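Local coordinates for protein soluble lytic murein transglycosylase (Pseudomonas aeruginosa, PDB 5OHU) that cleaves the glycan strands of peptidoglycan, probably by the non-hydrolytic reaction of lytic transglycosylases, acting in both exolytic and endolytic turnover of the cell wall, at residues W153-Q159 against K183-A188. Sequence-based numbering, arbitrary orientation.
Sequences WLVGKSQ and KRLKLA. With PO4 (phosphate ion), chain B.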
ATOM      1  N   TRP A 153      17.425  17.559  -5.371  1.00 16.59           N
ATOM      2  CA  TRP A 153      18.286  17.113  -6.455  1.00 16.72           C
ATOM      3  C   TRP A 153      18.548  15.617  -6.357  1.00 24.09           C
ATOM      4  O   TRP A 153      18.608  14.931  -7.384  1.00 21.36           O
ATOM      5  CB  TRP A 153      19.606  17.898  -6.441  1.00 20.57           C
ATOM      6  CG  TRP A 153      20.648  17.311  -7.351  1.00 24.57           C
ATOM      7  CD1 TRP A 153      21.656  16.446  -7.010  1.00 22.55           C
ATOM      8  CD2 TRP A 153      20.772  17.534  -8.761  1.00 23.23           C
ATOM      9  NE1 TRP A 153      22.396  16.123  -8.117  1.00 19.47           N
ATOM     10  CE2 TRP A 153      21.876  16.773  -9.208  1.00 18.06           C
ATOM     11  CE3 TRP A 153      20.050  18.298  -9.691  1.00 19.63           C
ATOM     12  CZ2 TRP A 153      22.267  16.740 -10.542  1.00 13.74           C
ATOM     13  CZ3 TRP A 153      20.434  18.271 -11.010  1.00 21.28           C
ATOM     14  CH2 TRP A 153      21.541  17.500 -11.429  1.00 18.96           C
ATOM     15  N   LEU A 154      18.665  15.088  -5.131  1.00 17.80           N
ATOM     16  CA  LEU A 154      19.037  13.682  -4.932  1.00 13.08           C
ATOM     17  C   LEU A 154      17.797  12.802  -5.041  1.00 22.68           C
ATOM     18  O   LEU A 154      17.322  12.197  -4.078  1.00 21.18           O
ATOM     19  CB  LEU A 154      19.744  13.494  -3.597  1.00 16.57           C
ATOM     20  CG  LEU A 154      21.205  13.930  -3.725  1.00 20.62           C
ATOM     21  CD1 LEU A 154      21.931  13.919  -2.379  1.00 15.07           C
ATOM     22  CD2 LEU A 154      21.895  13.061  -4.765  1.00 16.11           C
ATOM     23  N   VAL A 155      17.293  12.725  -6.269  1.00 14.74           N
ATOM     24  CA  VAL A 155      16.057  12.043  -6.588  1.00 16.13           C
ATOM     25  C   VAL A 155      16.231  11.416  -7.964  1.00 22.52           C
ATOM     26  O   VAL A 155      16.761  12.052  -8.882  1.00 24.46           O
ATOM     27  CB  VAL A 155      14.848  13.013  -6.567  1.00 22.84           C
ATOM     28  CG1 VAL A 155      13.631  12.327  -7.088  1.00 20.38           C
ATOM     29  CG2 VAL A 155      14.559  13.537  -5.142  1.00 23.59           C
ATOM     30  N   GLY A 156      15.762  10.175  -8.113  1.00 19.56           N
ATOM     31  CA  GLY A 156      15.971   9.365  -9.292  1.00 23.68           C
ATOM     32  C   GLY A 156      15.021   9.577 -10.446  1.00 21.58           C
ATOM     33  O   GLY A 156      15.078   8.822 -11.416  1.00 29.09           O
ATOM     34  N   LYS A 157      14.167  10.591 -10.383  1.00 28.85           N
ATOM     35  CA  LYS A 157      13.189  10.902 -11.412  1.00 22.74           C
ATOM     36  C   LYS A 157      13.349  12.353 -11.844  1.00 24.41           C
ATOM     37  O   LYS A 157      13.973  13.166 -11.153  1.00 22.89           O
ATOM     38  CB  LYS A 157      11.756  10.651 -10.911  1.00 32.64           C
ATOM     39  CG  LYS A 157      11.358  11.453  -9.678  1.00 39.46           C
ATOM     40  CD  LYS A 157       9.986  11.039  -9.143  1.00 50.70           C
ATOM     41  CE  LYS A 157       8.916  12.114  -9.376  1.00 65.34           C
ATOM     42  NZ  LYS A 157       9.027  13.283  -8.443  1.00 72.94           N
ATOM     43  N   SER A 158      12.800  12.666 -13.011  1.00 19.50           N
ATOM     44  CA  SER A 158      12.814  14.041 -13.474  1.00 29.69           C
ATOM     45  C   SER A 158      11.937  14.915 -12.581  1.00 28.43           C
ATOM     46  O   SER A 158      10.835  14.524 -12.181  1.00 25.41           O
ATOM     47  CB  SER A 158      12.345  14.111 -14.919  1.00 36.76           C
ATOM     48  OG  SER A 158      13.134  13.261 -15.724  1.00 43.66           O
ATOM     49  N   GLN A 159      12.443  16.083 -12.254  1.00 21.73           N
ATOM     50  CA  GLN A 159      11.767  17.023 -11.389  1.00 21.98           C
ATOM     51  C   GLN A 159      11.100  18.119 -12.214  1.00 26.00           C
ATOM     52  O   GLN A 159      11.443  18.339 -13.379  1.00 32.83           O
ATOM     53  CB  GLN A 159      12.766  17.633 -10.395  1.00 22.51           C
ATOM     54  CG  GLN A 159      13.328  16.677  -9.325  1.00 13.44           C
ATOM     55  CD  GLN A 159      12.280  16.133  -8.306  1.00 23.14           C
ATOM     56  OE1 GLN A 159      11.168  15.740  -8.660  1.00 27.30           O
ATOM     57  NE2 GLN A 159      12.647  16.150  -7.031  1.00 19.76           N
ATOM     58  N   LYS A 183      25.943  10.843  -7.564  1.00 21.19           N
ATOM     59  CA  LYS A 183      24.905  10.310  -6.685  1.00 14.90           C
ATOM     60  C   LYS A 183      23.558  10.256  -7.382  1.00 23.16           C
ATOM     61  O   LYS A 183      22.817   9.273  -7.252  1.00 27.06           O
ATOM     62  CB  LYS A 183      24.725  11.161  -5.434  1.00 22.77           C
ATOM     63  CG  LYS A 183      25.532  10.887  -4.203  1.00 33.43           C
ATOM     64  CD  LYS A 183      26.784  11.655  -4.228  1.00 49.25           C
ATOM     65  CE  LYS A 183      27.433  11.680  -2.854  1.00 54.71           C
ATOM     66  NZ  LYS A 183      27.356  10.308  -2.251  1.00 60.52           N
ATOM     67  N   ARG A 184      23.188  11.330  -8.076  1.00 21.38           N
ATOM     68  CA  ARG A 184      21.867  11.330  -8.680  1.00 16.28           C
ATOM     69  C   ARG A 184      21.805  10.335  -9.829  1.00 13.00           C
ATOM     70  O   ARG A 184      20.780   9.679 -10.042  1.00 19.63           O
ATOM     71  CB  ARG A 184      21.482  12.732  -9.155  1.00 13.18           C
ATOM     72  CG  ARG A 184      19.997  12.805  -9.488  1.00 19.36           C
ATOM     73  CD  ARG A 184      19.607  14.080 -10.187  1.00 17.85           C
ATOM     74  NE  ARG A 184      18.182  14.081 -10.454  1.00 20.73           N
ATOM     75  CZ  ARG A 184      17.541  15.003 -11.171  1.00 19.54           C
ATOM     76  NH1 ARG A 184      18.197  16.026 -11.707  1.00 14.84           N
ATOM     77  NH2 ARG A 184      16.238  14.895 -11.348  1.00 16.75           N
ATOM     78  N   LEU A 185      22.893  10.217 -10.585  1.00 19.16           N
ATOM     79  CA  LEU A 185      22.980   9.190 -11.615  1.00 16.16           C
ATOM     80  C   LEU A 185      22.665   7.820 -11.036  1.00 18.27           C
ATOM     81  O   LEU A 185      21.853   7.072 -11.586  1.00 16.98           O
ATOM     82  CB  LEU A 185      24.374   9.235 -12.239  1.00 25.82           C
ATOM     83  CG  LEU A 185      24.902   8.239 -13.276  1.00 29.81           C
ATOM     84  CD1 LEU A 185      23.834   7.663 -14.137  1.00 19.85           C
ATOM     85  CD2 LEU A 185      25.913   8.985 -14.147  1.00 29.14           C
ATOM     86  N   LYS A 186      23.268   7.495  -9.894  1.00 25.62           N
ATOM     87  CA  LYS A 186      23.026   6.206  -9.261  1.00 23.42           C
ATOM     88  C   LYS A 186      21.544   6.037  -8.924  1.00 29.25           C
ATOM     89  O   LYS A 186      20.937   4.994  -9.226  1.00 19.12           O
ATOM     90  CB  LYS A 186      23.913   6.107  -8.023  1.00 19.82           C
ATOM     91  CG  LYS A 186      23.943   4.772  -7.320  1.00 32.95           C
ATOM     92  CD  LYS A 186      25.008   4.777  -6.216  1.00 40.09           C
ATOM     93  CE  LYS A 186      24.568   3.969  -5.002  1.00 48.11           C
ATOM     94  NZ  LYS A 186      25.642   3.863  -3.975  1.00 50.11           N
ATOM     95  N   LEU A 187      20.932   7.081  -8.349  1.00 24.05           N
ATOM     96  CA  LEU A 187      19.512   7.034  -8.013  1.00 17.38           C
ATOM     97  C   LEU A 187      18.652   6.876  -9.255  1.00 18.57           C
ATOM     98  O   LEU A 187      17.636   6.169  -9.229  1.00 18.87           O
ATOM     99  CB  LEU A 187      19.112   8.305  -7.267  1.00 18.09           C
ATOM    100  CG  LEU A 187      19.806   8.460  -5.924  1.00 21.73           C
ATOM    101  CD1 LEU A 187      19.544   9.839  -5.319  1.00 17.43           C
ATOM    102  CD2 LEU A 187      19.308   7.357  -5.007  1.00 17.31           C
ATOM    103  N   ALA A 188      19.024   7.556 -10.343  1.00 17.22           N
ATOM    104  CA  ALA A 188      18.259   7.430 -11.576  1.00 15.48           C
ATOM    105  C   ALA A 188      18.385   6.023 -12.141  1.00 23.35           C
ATOM    106  O   ALA A 188      17.413   5.460 -12.662  1.00 19.09           O
ATOM    107  CB  ALA A 188      18.728   8.470 -12.596  1.00 12.78           C
TER
HETATM  108  P   PO4 B 701      15.593  17.833 -13.808  1.00 47.47           P
HETATM  109  O1  PO4 B 701      15.419  17.668 -15.294  1.00 51.20           O
HETATM  110  O2  PO4 B 701      14.911  16.698 -13.093  1.00 34.88           O
HETATM  111  O3  PO4 B 701      17.070  17.868 -13.491  1.00 47.35           O
HETATM  112  O4  PO4 B 701      14.969  19.133 -13.361  1.00 56.00           O
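One buried arginine holds this contact together: Arg184 reaches from helix 178-190 into the loop that follows helix 142-153. Its NE and NH2 bond to loop carbonyls, and its NH1 to a phosphate. The site lies in the helical superhelix of the Slt family, where successive helices pack side by side. With chi1 to chi3 all t, the Arg184 side chain is extended and reaches past Trp153 to the loop carbonyls. Arg184 NE donates a hydrogen bond to Val155 O (2.9 Å), and Arg184 NH2 donates one to Lys157 O (2.9 Å). These bonds tie the loop backbone to the helix at two alternate residues.

The same side chain lies over one face of Trp153. Arg184 CZ lies 4.5 Å from the centroid of the Trp153 six-membered ring in a cation-pi contact, and Arg184 CD lies 3.8 Å from the same centroid in a CH-pi contact. Trp153 NE1 also hydrogen-bonds to Lys180 O, on the same helix 178-190. Leu154 centres an inverse gamma turn that bends the chain as helix 142-153 ends. Leu154 CD2 packs 4.0 Å from Leu187 CD1.

Gly156 has no side chain, so its CA can come to 3.6 Å from Leu187 O; a CB modelled at Gly156 would clash with that oxygen. Gly156 O receives a CA-H...O contact from Ala188 CA (3.5 Å). The phosphate, probably from the crystallisation liquor, joins both segments: PO4 O2 accepts hydrogen bonds from Gln159 N (2.7 Å) and Arg184 NH2 (2.8 Å), and PO4 O3 accepts one from Arg184 NH1 (2.8 Å).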